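Local coordinates for protein aminoglycoside N(6')acetyltransferase (Legionella pneumophila subsp. pneumophila, PDB 3F5B) that probably transfers an acyl group, most likely acetyl from acetyl-coenzyme A, to the 6'-amino group of aminoglycosides, at residues E12-S23 with L111-Q123. Sequence-based numbering, arbitrary orientation.
With PO4 (phosphate ion), chain B; ACT (acetate ion), chain C.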
loop_
_atom_site.group_PDB
_atom_site.type_symbol
_atom_site.label_atom_id
_atom_site.label_comp_id
_atom_site.label_asym_id
_atom_site.label_seq_id
_atom_site.Cartn_x
_atom_site.Cartn_y
_atom_site.Cartn_z
ATOM N N GLU A 12 -2.858 -3.604 21.434
ATOM C CA GLU A 12 -2.866 -4.368 20.197
ATOM C C GLU A 12 -3.335 -3.506 19.017
ATOM O O GLU A 12 -3.359 -2.276 19.123
ATOM C CB GLU A 12 -3.731 -5.616 20.350
ATOM C CG GLU A 12 -5.079 -5.378 20.984
ATOM C CD GLU A 12 -5.933 -6.653 21.033
ATOM O OE1 GLU A 12 -7.155 -6.550 20.768
ATOM O OE2 GLU A 12 -5.390 -7.750 21.329
ATOM N N PHE A 13 -3.721 -4.139 17.912
ATOM C CA PHE A 13 -3.981 -3.410 16.675
ATOM C C PHE A 13 -5.337 -2.710 16.643
ATOM O O PHE A 13 -6.337 -3.280 17.035
ATOM C CB PHE A 13 -3.882 -4.339 15.465
ATOM C CG PHE A 13 -2.487 -4.840 15.172
ATOM C CD1 PHE A 13 -1.418 -4.586 16.041
ATOM C CD2 PHE A 13 -2.259 -5.603 14.045
ATOM C CE1 PHE A 13 -0.152 -5.093 15.772
ATOM C CE2 PHE A 13 -1.005 -6.105 13.762
ATOM C CZ PHE A 13 0.050 -5.865 14.616
ATOM N N ARG A 14 -5.360 -1.489 16.122
ATOM C CA ARG A 14 -6.584 -0.715 15.980
ATOM C C ARG A 14 -7.395 -1.103 14.720
ATOM O O ARG A 14 -8.617 -1.113 14.741
ATOM C CB ARG A 14 -6.233 0.785 15.916
ATOM C CG ARG A 14 -7.468 1.702 15.873
ATOM C CD ARG A 14 -7.056 3.137 15.477
ATOM N NE ARG A 14 -8.224 3.983 15.229
ATOM C CZ ARG A 14 -8.223 5.310 15.386
ATOM N NH1 ARG A 14 -7.118 5.924 15.817
ATOM N NH2 ARG A 14 -9.337 6.006 15.161
ATOM N N PHE A 15 -6.702 -1.382 13.628
ATOM C CA PHE A 15 -7.321 -1.558 12.328
ATOM C C PHE A 15 -7.477 -3.018 11.888
ATOM O O PHE A 15 -6.756 -3.912 12.367
ATOM C CB PHE A 15 -6.505 -0.826 11.256
ATOM C CG PHE A 15 -6.251 0.622 11.575
ATOM C CD1 PHE A 15 -7.320 1.490 11.797
ATOM C CD2 PHE A 15 -4.954 1.113 11.628
ATOM C CE1 PHE A 15 -7.080 2.841 12.056
ATOM C CE2 PHE A 15 -4.706 2.454 11.918
ATOM C CZ PHE A 15 -5.766 3.308 12.136
ATOM N N CYS A 16 -8.416 -3.215 10.962
ATOM C CA CYS A 16 -8.762 -4.516 10.411
ATOM C C CYS A 16 -8.570 -4.420 8.907
ATOM O O CYS A 16 -8.860 -3.376 8.316
ATOM C CB CYS A 16 -10.231 -4.809 10.714
ATOM S SG CYS A 16 -10.788 -6.400 10.100
ATOM N N PHE A 17 -8.072 -5.481 8.287
ATOM C CA PHE A 17 -7.820 -5.472 6.836
ATOM C C PHE A 17 -8.441 -6.725 6.206
ATOM O O PHE A 17 -8.351 -7.830 6.773
ATOM C CB PHE A 17 -6.297 -5.427 6.537
ATOM C CG PHE A 17 -5.576 -4.303 7.241
ATOM C CD1 PHE A 17 -5.469 -3.059 6.646
ATOM C CD2 PHE A 17 -5.006 -4.507 8.521
ATOM C CE1 PHE A 17 -4.776 -1.980 7.319
ATOM C CE2 PHE A 17 -4.343 -3.450 9.215
ATOM C CZ PHE A 17 -4.244 -2.180 8.625
ATOM N N LYS A 18 -9.066 -6.550 5.051
ATOM C CA LYS A 18 -9.637 -7.681 4.322
ATOM C C LYS A 18 -9.492 -7.491 2.842
ATOM O O LYS A 18 -9.477 -6.379 2.360
ATOM C CB LYS A 18 -11.127 -7.965 4.652
ATOM C CG LYS A 18 -11.912 -6.951 5.469
ATOM C CD LYS A 18 -11.786 -7.220 6.998
ATOM C CE LYS A 18 -12.931 -8.120 7.650
ATOM N NZ LYS A 18 -12.546 -9.587 7.969
ATOM N N GLN A 19 -9.438 -8.603 2.120
ATOM C CA GLN A 19 -9.510 -8.552 0.691
ATOM C C GLN A 19 -10.868 -7.996 0.315
ATOM O O GLN A 19 -11.876 -8.243 0.976
ATOM C CB GLN A 19 -9.249 -9.919 0.073
ATOM C CG GLN A 19 -7.777 -10.281 0.220
ATOM C CD GLN A 19 -7.429 -11.711 -0.131
ATOM O OE1 GLN A 19 -8.219 -12.436 -0.728
ATOM N NE2 GLN A 19 -6.211 -12.141 0.281
HETATM N N MSE A 20 -10.896 -7.212 -0.747
HETATM C CA MSE A 20 -12.117 -6.614 -1.267
HETATM C C MSE A 20 -13.132 -7.658 -1.698
HETATM O O MSE A 20 -12.747 -8.712 -2.221
HETATM C CB MSE A 20 -11.755 -5.772 -2.486
HETATM C CG MSE A 20 -10.961 -4.536 -2.155
HETATM SE SE MSE A 20 -12.189 -3.163 -1.574
HETATM C CE MSE A 20 -13.209 -2.936 -3.239
ATOM N N ASN A 21 -14.411 -7.343 -1.519
ATOM C CA ASN A 21 -15.490 -8.101 -2.144
ATOM C C ASN A 21 -16.380 -7.154 -2.936
ATOM O O ASN A 21 -16.253 -5.921 -2.822
ATOM C CB ASN A 21 -16.274 -8.968 -1.138
ATOM C CG ASN A 21 -17.032 -8.155 -0.106
ATOM O OD1 ASN A 21 -17.797 -7.263 -0.446
ATOM N ND2 ASN A 21 -16.837 -8.482 1.165
ATOM N N LYS A 22 -17.249 -7.707 -3.774
ATOM C CA LYS A 22 -18.073 -6.901 -4.680
ATOM C C LYS A 22 -18.891 -5.832 -3.994
ATOM O O LYS A 22 -19.219 -4.832 -4.608
ATOM C CB LYS A 22 -19.034 -7.774 -5.499
ATOM C CG LYS A 22 -18.411 -8.487 -6.673
ATOM C CD LYS A 22 -19.408 -9.510 -7.238
ATOM C CE LYS A 22 -19.098 -9.867 -8.680
ATOM N NZ LYS A 22 -19.103 -8.640 -9.546
ATOM N N SER A 23 -19.249 -6.047 -2.737
ATOM C CA SER A 23 -20.132 -5.107 -2.074
ATOM C C SER A 23 -19.434 -3.785 -1.768
ATOM O O SER A 23 -20.096 -2.800 -1.452
ATOM C CB SER A 23 -20.727 -5.714 -0.809
ATOM O OG SER A 23 -19.701 -5.909 0.128
ATOM N N LEU A 111 -1.187 8.286 12.144
ATOM C CA LEU A 111 -2.185 7.271 11.806
ATOM C C LEU A 111 -1.796 6.424 10.573
ATOM O O LEU A 111 -2.031 5.207 10.550
ATOM C CB LEU A 111 -3.535 7.932 11.544
ATOM C CG LEU A 111 -4.721 6.966 11.423
ATOM C CD1 LEU A 111 -6.035 7.627 11.876
ATOM C CD2 LEU A 111 -4.851 6.441 9.977
ATOM N N SER A 112 -1.261 7.075 9.540
ATOM C CA SER A 112 -0.857 6.358 8.320
ATOM C C SER A 112 0.275 5.373 8.621
ATOM O O SER A 112 0.266 4.259 8.123
ATOM C CB SER A 112 -0.412 7.331 7.235
ATOM O OG SER A 112 -1.508 8.147 6.851
ATOM N N VAL A 113 1.228 5.783 9.464
ATOM C CA VAL A 113 2.334 4.932 9.841
ATOM C C VAL A 113 1.781 3.728 10.610
ATOM O O VAL A 113 2.167 2.576 10.371
ATOM C CB VAL A 113 3.415 5.706 10.660
ATOM C CG1 VAL A 113 4.450 4.736 11.239
ATOM C CG2 VAL A 113 4.114 6.746 9.760
ATOM N N GLN A 114 0.856 3.984 11.520
ATOM C CA GLN A 114 0.306 2.899 12.295
ATOM C C GLN A 114 -0.421 1.940 11.352
ATOM O O GLN A 114 -0.315 0.739 11.485
ATOM C CB GLN A 114 -0.653 3.419 13.362
ATOM C CG GLN A 114 -1.232 2.293 14.250
ATOM C CD GLN A 114 -2.153 2.815 15.334
ATOM O OE1 GLN A 114 -2.132 4.005 15.649
ATOM N NE2 GLN A 114 -2.969 1.925 15.920
HETATM N N MSE A 115 -1.185 2.473 10.423
HETATM C CA MSE A 115 -1.921 1.590 9.493
HETATM C C MSE A 115 -0.969 0.746 8.651
HETATM O O MSE A 115 -1.201 -0.471 8.453
HETATM C CB MSE A 115 -2.863 2.380 8.590
HETATM C CG MSE A 115 -3.858 1.476 7.812
HETATM SE SE MSE A 115 -4.202 2.225 6.043
HETATM C CE MSE A 115 -2.420 2.045 5.371
ATOM N N ILE A 116 0.084 1.394 8.138
ATOM C CA ILE A 116 1.093 0.679 7.368
ATOM C C ILE A 116 1.666 -0.471 8.203
ATOM O O ILE A 116 1.695 -1.625 7.742
ATOM C CB ILE A 116 2.240 1.633 6.882
ATOM C CG1 ILE A 116 1.729 2.589 5.788
ATOM C CG2 ILE A 116 3.475 0.810 6.454
ATOM C CD1 ILE A 116 2.637 3.779 5.503
ATOM N N HIS A 117 2.101 -0.167 9.426
ATOM C CA HIS A 117 2.695 -1.194 10.282
ATOM C C HIS A 117 1.721 -2.315 10.618
ATOM O O HIS A 117 2.075 -3.506 10.542
ATOM C CB HIS A 117 3.276 -0.623 11.561
ATOM C CG HIS A 117 4.491 0.228 11.338
ATOM N ND1 HIS A 117 5.056 0.975 12.343
ATOM C CD2 HIS A 117 5.219 0.476 10.223
ATOM C CE1 HIS A 117 6.096 1.637 11.863
ATOM N NE2 HIS A 117 6.224 1.340 10.581
ATOM N N GLU A 118 0.495 -1.949 10.958
ATOM C CA GLU A 118 -0.498 -2.996 11.261
ATOM C C GLU A 118 -0.849 -3.850 10.044
ATOM O O GLU A 118 -1.090 -5.051 10.159
ATOM C CB GLU A 118 -1.754 -2.368 11.860
ATOM C CG GLU A 118 -1.533 -1.803 13.283
ATOM C CD GLU A 118 -2.843 -1.323 13.906
ATOM O OE1 GLU A 118 -3.867 -1.445 13.215
ATOM O OE2 GLU A 118 -2.857 -0.823 15.065
ATOM N N PHE A 119 -0.903 -3.247 8.867
ATOM C CA PHE A 119 -1.179 -4.028 7.651
ATOM C C PHE A 119 -0.079 -5.058 7.377
ATOM O O PHE A 119 -0.359 -6.255 7.149
ATOM C CB PHE A 119 -1.368 -3.101 6.473
ATOM C CG PHE A 119 -1.607 -3.805 5.156
ATOM C CD1 PHE A 119 -2.780 -4.538 4.927
ATOM C CD2 PHE A 119 -0.663 -3.718 4.141
ATOM C CE1 PHE A 119 -2.999 -5.185 3.692
ATOM C CE2 PHE A 119 -0.877 -4.364 2.893
ATOM C CZ PHE A 119 -2.042 -5.089 2.675
ATOM N N ILE A 120 1.172 -4.594 7.415
ATOM C CA ILE A 120 2.308 -5.489 7.177
ATOM C C ILE A 120 2.358 -6.618 8.196
ATOM O O ILE A 120 2.531 -7.776 7.809
ATOM C CB ILE A 120 3.666 -4.733 7.172
ATOM C CG1 ILE A 120 3.690 -3.791 5.977
ATOM C CG2 ILE A 120 4.854 -5.751 7.092
ATOM C CD1 ILE A 120 4.730 -2.663 6.083
ATOM N N LEU A 121 2.215 -6.292 9.488
ATOM C CA LEU A 121 2.215 -7.309 10.511
ATOM C C LEU A 121 1.011 -8.248 10.508
ATOM O O LEU A 121 1.145 -9.417 10.891
ATOM C CB LEU A 121 2.438 -6.713 11.924
ATOM C CG LEU A 121 3.715 -5.878 12.069
ATOM C CD1 LEU A 121 3.743 -5.160 13.387
ATOM C CD2 LEU A 121 4.990 -6.754 11.894
ATOM N N SER A 122 -0.152 -7.748 10.105
ATOM C CA SER A 122 -1.381 -8.556 10.056
ATOM C C SER A 122 -1.459 -9.477 8.827
ATOM O O SER A 122 -2.045 -10.554 8.907
ATOM C CB SER A 122 -2.634 -7.640 10.009
ATOM O OG SER A 122 -2.744 -6.888 11.218
ATOM N N GLN A 123 -0.904 -9.022 7.700
ATOM C CA GLN A 123 -1.057 -9.727 6.407
ATOM C C GLN A 123 0.263 -10.239 5.796
ATOM O O GLN A 123 0.264 -11.077 4.884
ATOM C CB GLN A 123 -1.806 -8.834 5.394
ATOM C CG GLN A 123 -3.248 -8.398 5.821
ATOM C CD GLN A 123 -4.177 -9.568 6.090
ATOM O OE1 GLN A 123 -3.968 -10.669 5.591
ATOM N NE2 GLN A 123 -5.170 -9.353 6.931
HETATM P P PO4 B . -8.244 9.306 17.255
HETATM O O1 PO4 B . -9.610 9.877 16.850
HETATM O O2 PO4 B . -8.509 8.127 18.166
HETATM O O3 PO4 B . -7.552 8.827 15.991
HETATM O O4 PO4 B . -7.343 10.288 17.957
HETATM C C ACT C . -10.341 9.366 13.718
HETATM O O ACT C . -10.692 8.577 14.643
HETATM O OXT ACT C . -11.277 10.074 13.247
HETATM C CH3 ACT C . -8.901 9.512 13.258
HETATM O O HOH W 1 -4.482 5.398 16.685
#
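In the GNAT fold of this enzyme, the first strand, 15-19, lies at one margin of the central sheet and packs with the loop before it against helix 109-123, and the buried Glu118 shows how one carboxylate can hold two such elements together. Its OE1 accepts a hydrogen bond from the backbone N of Phe15 through the syn lone pair (2.9 Å), while OE2 accepts one from the backbone N of Arg14 at 2.8 Å, on the syn side but 30° out of plane. From the opposite face of the carboxylate, Gln114 NE2 of the same helix adds an almost straight bond to OE2 (2.9 Å), and the Gln114 OE1 is joined through a water to Arg14 NH1.

Phenylalanines flank this polar centre. The Phe13 ring lies nearly parallel to the carboxylate and receives Glu118 CG over one face, with Ser122 OG at its edge. With CG anti to the carbonyl carbon (chi1 -53°), Phe17 lays its ring on the helix: Phe119 CB sits over one face, 3.8 Å from the centroid, and the Phe119 ring turns its edge to it in a T-shaped pair. Farther toward the start of the helix, Phe15 CZ reaches Leu111 CG (3.9 Å).

Three donors on a buried carboxylate with phenylalanine rings beside it imply a fixed rotation and, probably, a stabilised negative charge, tying the start of the strand to the helix.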